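Local coordinates for protein subclass B1 metallo-beta-lactamase (PDB 6T5L) that probably hydrolyses beta-lactam antibiotics, carbapenems among them, at an active site that holds two zinc ions, at residues A[29-34]-A[171-176]; A[54-59]-A[145-150]. One frame throughout, in Å; residues are numbered along the deposited sequence.

Contact 1: A[29-34]-A[171-176]; sequences KLSNHI and PEDNAV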
loop_
_atom_site.group_PDB
_atom_site.type_symbol
_atom_site.label_atom_id
_atom_site.label_comp_id
_atom_site.label_asym_id
_atom_site.label_seq_id
_atom_site.Cartn_x
_atom_site.Cartn_y
_atom_site.Cartn_z
ATOM N N LYS A 29 -12.134 5.969 6.865
ATOM C CA LYS A 29 -12.144 4.986 7.927
ATOM C C LYS A 29 -13.020 3.809 7.504
ATOM O O LYS A 29 -14.220 3.977 7.294
ATOM C CB LYS A 29 -12.663 5.617 9.223
ATOM C CG LYS A 29 -12.658 4.582 10.392
ATOM C CD LYS A 29 -12.910 5.203 11.769
ATOM C CE LYS A 29 -12.806 4.103 12.784
ATOM N NZ LYS A 29 -12.912 4.621 14.170
ATOM N N LEU A 30 -12.431 2.624 7.367
ATOM C CA LEU A 30 -13.185 1.431 6.949
ATOM C C LEU A 30 -13.560 0.501 8.099
ATOM O O LEU A 30 -14.541 -0.231 7.988
ATOM C CB LEU A 30 -12.348 0.615 5.924
ATOM C CG LEU A 30 -11.765 1.379 4.736
ATOM C CD1 LEU A 30 -11.180 0.407 3.708
ATOM C CD2 LEU A 30 -12.893 2.250 4.154
ATOM N N SER A 31 -12.781 0.472 9.169
ATOM C CA SER A 31 -13.081 -0.313 10.378
ATOM C C SER A 31 -12.463 0.444 11.560
ATOM O O SER A 31 -11.905 1.539 11.390
ATOM C CB SER A 31 -12.473 -1.722 10.304
ATOM O OG SER A 31 -10.997 -1.620 10.433
ATOM N N ASN A 32 -12.421 -0.216 12.720
ATOM C CA ASN A 32 -11.778 0.376 13.882
ATOM C C ASN A 32 -10.254 0.441 13.706
ATOM O O ASN A 32 -9.620 1.338 14.257
ATOM C CB ASN A 32 -12.185 -0.396 15.150
ATOM C CG ASN A 32 -13.710 -0.287 15.439
ATOM O OD1 ASN A 32 -14.325 0.760 15.193
ATOM N ND2 ASN A 32 -14.301 -1.351 15.962
ATOM N N HIS A 33 -9.650 -0.437 12.914
ATOM C CA HIS A 33 -8.208 -0.412 12.754
ATOM C C HIS A 33 -7.734 -0.022 11.365
ATOM O O HIS A 33 -6.519 0.076 11.149
ATOM C CB HIS A 33 -7.612 -1.784 13.076
ATOM C CG HIS A 33 -8.014 -2.303 14.410
ATOM N ND1 HIS A 33 -7.555 -1.768 15.592
ATOM C CD2 HIS A 33 -8.868 -3.298 14.754
ATOM C CE1 HIS A 33 -8.107 -2.409 16.609
ATOM N NE2 HIS A 33 -8.896 -3.348 16.127
ATOM N N ILE A 34 -8.630 0.143 10.405
ATOM C CA ILE A 34 -8.207 0.168 9.020
ATOM C C ILE A 34 -8.743 1.418 8.356
ATOM O O ILE A 34 -9.945 1.557 8.177
ATOM C CB ILE A 34 -8.671 -1.079 8.239
ATOM C CG1 ILE A 34 -7.966 -2.323 8.713
ATOM C CG2 ILE A 34 -8.497 -0.833 6.720
ATOM C CD1 ILE A 34 -6.528 -2.389 8.431
ATOM N N PRO A 171 -4.846 -9.396 9.991
ATOM C CA PRO A 171 -5.906 -10.399 10.204
ATOM C C PRO A 171 -7.006 -9.998 11.166
ATOM O O PRO A 171 -8.112 -10.528 11.033
ATOM C CB PRO A 171 -5.145 -11.641 10.737
ATOM C CG PRO A 171 -3.766 -11.128 11.191
ATOM C CD PRO A 171 -3.506 -9.942 10.298
ATOM N N GLU A 172 -6.749 -9.134 12.142
ATOM C CA GLU A 172 -7.778 -8.771 13.119
ATOM C C GLU A 172 -8.999 -8.151 12.438
ATOM O O GLU A 172 -10.140 -8.402 12.833
ATOM C CB GLU A 172 -7.186 -7.827 14.170
ATOM C CG GLU A 172 -8.097 -7.527 15.336
ATOM C CD GLU A 172 -8.450 -8.774 16.098
ATOM O OE1 GLU A 172 -7.528 -9.503 16.533
ATOM O OE2 GLU A 172 -9.659 -9.031 16.213
ATOM N N ASP A 173 -8.796 -7.372 11.387
ATOM C CA ASP A 173 -9.928 -6.809 10.657
ATOM C C ASP A 173 -10.090 -7.465 9.293
ATOM O O ASP A 173 -10.632 -6.839 8.385
ATOM C CB ASP A 173 -9.767 -5.293 10.474
ATOM C CG ASP A 173 -10.154 -4.496 11.702
ATOM O OD1 ASP A 173 -10.532 -5.124 12.702
ATOM O OD2 ASP A 173 -10.139 -3.231 11.632
ATOM N N ASN A 174 -9.490 -8.629 9.081
ATOM C CA ASN A 174 -9.622 -9.373 7.808
ATOM C C ASN A 174 -9.322 -8.493 6.587
ATOM O O ASN A 174 -10.063 -8.463 5.591
ATOM C CB ASN A 174 -11.019 -9.982 7.679
ATOM C CG ASN A 174 -11.377 -10.933 8.816
ATOM O OD1 ASN A 174 -12.132 -10.591 9.697
ATOM N ND2 ASN A 174 -10.851 -12.131 8.776
ATOM N N ALA A 175 -8.236 -7.745 6.674
ATOM C CA ALA A 175 -7.985 -6.661 5.747
ATOM C C ALA A 175 -6.724 -6.913 4.937
ATOM O O ALA A 175 -5.665 -7.239 5.503
ATOM C CB ALA A 175 -7.871 -5.344 6.521
ATOM N N VAL A 176 -6.817 -6.711 3.627
ATOM C CA VAL A 176 -5.681 -6.926 2.732
ATOM C C VAL A 176 -5.453 -5.644 1.949
ATOM O O VAL A 176 -6.395 -5.132 1.329
ATOM C CB VAL A 176 -5.948 -8.099 1.784
ATOM C CG1 VAL A 176 -4.738 -8.331 0.863
ATOM C CG2 VAL A 176 -6.287 -9.405 2.553
#
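Ser-31 and His-33 meet the carboxylate of Asp-173, which reaches over from the turn between strands 167-170 and 175-179. Ser-31 OG is turned between its backbone N and carbonyl carbon (chi1 71°), which directs it back at its own loop, where it accepts, as modelled, from His-33 N at 3.1 Å, the bond of an ST turn. Its separation from Asp-173 OD2 is modelled too short to be trusted, so the exact positions of these two oxygens are doubtful. A small hydroxyl residue suits this tight bend, where Leu-30 N and Ser-31 N also both donate to Ile-34 O.

His-33 meets the acid twice. Its backbone N donates to Asp-173 OD2 at 3.1 Å, with an N-H...O angle of 143°, though that oxygen is less surely placed. Its ring brings the CD2 edge to Asp-173 OD1 at 3.2 Å; the two side chains cross at about a right angle, with ring and carboxylate planes 43° apart. ND1 is hydrogen-bonded to the backbone oxygen of Leu-57 and the ring also meets Phe-170, which together would fix its rotation.

Ile-34 opens strand 34-41 and carries the apolar part. Its CG1 packs on Ala-175 CB at 3.7 Å, with CD1 at 3.8 Å from the same methyl, while the side chains of Ile-34 and Asp-173 run past each other in opposite directions. Alanine is small enough to lie against both atoms just where a G1 beta bulge, Asn-174 and Ala-175 facing Phe-170, returns the chain to strand 175-179.

The contact thus ties connecting loops of the two sheets of the metallo-beta-lactamase sandwich together. Its chemistry implies a carboxylate that takes a backbone N-H and meets a ring edge beside an apolar patch; a positive charge on the ring, if present, would probably add to the attraction.

Contact 2: A[54-59]-A[145-150]; sequences MLVLNE and LDIGNK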
loop_
_atom_site.group_PDB
_atom_site.type_symbol
_atom_site.label_atom_id
_atom_site.label_comp_id
_atom_site.label_asym_id
_atom_site.label_seq_id
_atom_site.Cartn_x
_atom_site.Cartn_y
_atom_site.Cartn_z
ATOM N N MET A 54 -2.826 2.123 2.688
ATOM C CA MET A 54 -3.505 1.551 3.873
ATOM C C MET A 54 -2.801 2.085 5.127
ATOM O O MET A 54 -1.550 2.076 5.247
ATOM C CB MET A 54 -3.586 -0.052 3.907
ATOM C CG MET A 54 -4.616 -0.592 4.996
ATOM S SD MET A 54 -5.057 -2.267 4.800
ATOM C CE MET A 54 -3.506 -3.031 5.465
ATOM N N LEU A 55 -3.639 2.525 6.056
ATOM C CA LEU A 55 -3.191 2.869 7.391
ATOM C C LEU A 55 -3.787 1.845 8.328
ATOM O O LEU A 55 -5.012 1.676 8.360
ATOM C CB LEU A 55 -3.669 4.263 7.760
ATOM C CG LEU A 55 -2.991 5.506 7.242
ATOM C CD1 LEU A 55 -3.291 6.593 8.335
ATOM C CD2 LEU A 55 -1.517 5.403 7.020
ATOM N N VAL A 56 -2.924 1.199 9.093
ATOM C CA VAL A 56 -3.324 0.266 10.133
ATOM C C VAL A 56 -3.051 0.939 11.476
ATOM O O VAL A 56 -1.905 1.340 11.790
ATOM C CB VAL A 56 -2.570 -1.060 10.011
ATOM C CG1 VAL A 56 -3.003 -2.024 11.130
ATOM C CG2 VAL A 56 -2.769 -1.653 8.633
ATOM N N LEU A 57 -4.105 1.009 12.278
ATOM C CA LEU A 57 -4.072 1.637 13.594
ATOM C C LEU A 57 -4.353 0.622 14.695
ATOM O O LEU A 57 -5.368 -0.090 14.636
ATOM C CB LEU A 57 -5.098 2.748 13.671
ATOM C CG LEU A 57 -5.430 3.323 15.044
ATOM C CD1 LEU A 57 -4.343 4.105 15.737
ATOM C CD2 LEU A 57 -6.721 4.111 14.901
ATOM N N ASN A 58 -3.479 0.578 15.719
ATOM C CA ASN A 58 -3.804 -0.153 16.945
ATOM C C ASN A 58 -3.100 0.445 18.171
ATOM O O ASN A 58 -1.908 0.751 18.115
ATOM C CB ASN A 58 -3.438 -1.632 16.798
ATOM C CG ASN A 58 -3.910 -2.475 17.988
ATOM O OD1 ASN A 58 -5.087 -2.405 18.407
ATOM N ND2 ASN A 58 -2.972 -3.209 18.589
ATOM N N GLU A 59 -3.846 0.649 19.252
ATOM C CA GLU A 59 -3.308 1.253 20.504
ATOM C C GLU A 59 -2.456 2.496 20.199
ATOM O O GLU A 59 -1.321 2.659 20.640
ATOM C CB GLU A 59 -2.518 0.211 21.353
ATOM C CG GLU A 59 -3.400 -0.883 21.895
ATOM C CD GLU A 59 -2.702 -2.034 22.688
ATOM O OE1 GLU A 59 -1.682 -2.597 22.246
ATOM O OE2 GLU A 59 -3.196 -2.368 23.792
ATOM N N LEU A 145 5.348 -7.438 11.683
ATOM C CA LEU A 145 5.586 -6.319 12.574
ATOM C C LEU A 145 4.558 -6.321 13.686
ATOM O O LEU A 145 3.360 -6.483 13.426
ATOM C CB LEU A 145 5.507 -4.981 11.878
ATOM C CG LEU A 145 6.739 -4.329 11.310
ATOM C CD1 LEU A 145 6.194 -2.996 10.703
ATOM C CD2 LEU A 145 7.864 -4.100 12.364
ATOM N N ASP A 146 5.040 -6.098 14.919
ATOM C CA ASP A 146 4.145 -5.824 16.044
ATOM C C ASP A 146 3.594 -4.394 15.971
ATOM O O ASP A 146 4.348 -3.432 15.814
ATOM C CB ASP A 146 4.863 -6.038 17.373
ATOM C CG ASP A 146 5.147 -7.510 17.651
ATOM O OD1 ASP A 146 4.216 -8.337 17.583
ATOM O OD2 ASP A 146 6.311 -7.842 17.928
ATOM N N ILE A 147 2.281 -4.253 16.095
ATOM C CA ILE A 147 1.644 -2.948 16.233
ATOM C C ILE A 147 0.813 -2.973 17.514
ATOM O O ILE A 147 -0.331 -3.428 17.529
ATOM C CB ILE A 147 0.797 -2.587 15.017
ATOM C CG1 ILE A 147 0.170 -1.212 15.229
ATOM C CG2 ILE A 147 -0.224 -3.686 14.753
ATOM C CD1 ILE A 147 -0.501 -0.679 13.948
ATOM N N GLY A 148 1.355 -2.419 18.572
ATOM C CA GLY A 148 0.883 -2.689 19.941
ATOM C C GLY A 148 0.620 -4.183 20.111
ATOM O O GLY A 148 1.469 -4.992 19.740
ATOM N N ASN A 149 -0.579 -4.581 20.570
ATOM C CA ASN A 149 -0.820 -5.984 20.902
ATOM C C ASN A 149 -1.407 -6.792 19.734
ATOM O O ASN A 149 -1.939 -7.890 19.954
ATOM C CB ASN A 149 -1.707 -6.083 22.150
ATOM C CG ASN A 149 -3.118 -5.506 21.957
ATOM O OD1 ASN A 149 -3.508 -5.026 20.876
ATOM N ND2 ASN A 149 -3.923 -5.683 22.973
ATOM N N LYS A 150 -1.284 -6.284 18.498
ATOM C CA LYS A 150 -1.731 -6.952 17.289
ATOM C C LYS A 150 -0.556 -6.983 16.304
ATOM O O LYS A 150 0.525 -6.426 16.553
ATOM C CB LYS A 150 -2.959 -6.247 16.684
ATOM C CG LYS A 150 -4.211 -6.169 17.624
ATOM C CD LYS A 150 -4.877 -7.513 17.832
ATOM C CE LYS A 150 -5.745 -7.575 19.132
ATOM N NZ LYS A 150 -4.998 -8.221 20.259
#
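Asn-58 ND2 is gripped by two acceptors of the turn 147-150: it donates to Ile-147 O at 2.9 Å and to Asn-149 OD1 at 3.0 Å. Both bonds are nearly straight, and both oxygens lie in the plane of the Asn-58 amide, so the two N-H groups are used together and the amide is held flat. CG anti to the backbone N (chi1 -173°) starts the side chain toward the turn. An asparagine suits this place because its one nitrogen offers two divergent donors. Ile-147 O has a second donor in Lys-150 N, the bond that closes the type II' turn.

That turn is the tip of the hairpin of strands 142-147 and 150-155, at the margin of one sheet of the metallo-beta-lactamase sandwich; strand 49-58 belongs to the other sheet. Deeper between them, Ile-147 CD1 rests 3.3 Å from Val-56 O and 4.0 Å from Val-56 CG1. These branched apolar side chains, suited to burial between the sheets, cross obliquely, and Val-56 also touches Val-152 of the hairpin.

Outward, Glu-59, long and flexible enough to reach the turn from an exposed site, lays its carboxylate over the Asn-149 amide, the two planes stacked 22° apart. Its OE1 takes a weak bond from Asn-149 N at 2.8 Å and passes 3.4 Å from Gly-148 CA, where the lack of a side chain and a positive phi both fit glycine. Lys-150 sets CG 3.4 Å from Asn-58 ND2, then bends so that NZ donates to Asn-149 O from above the carbonyl plane.

Both contacts join the two sheets of the sandwich at strand ends and connecting turns, and each is partly buried, with an apolar patch and a polar outer part. Strand 49-58 carries the first segment of contact 2 and borders contact 1: His-33 O probably bonds to Leu-57 N, and Ile-34 CD1 packs on Val-56 CG2, so the two apolar patches run into one another. The chemistry differs otherwise. Contact 1 sets a carboxylate against a loop backbone and an imidazole edge, with Ala-175, at its buried end, about 7 Å from the bound magnesium, whereas contact 2 relies chiefly on the neutral amides of a hairpin tip, with one carboxylate at its outer edge. Along the chain, contact 2 is nested within the loop that contact 1 closes.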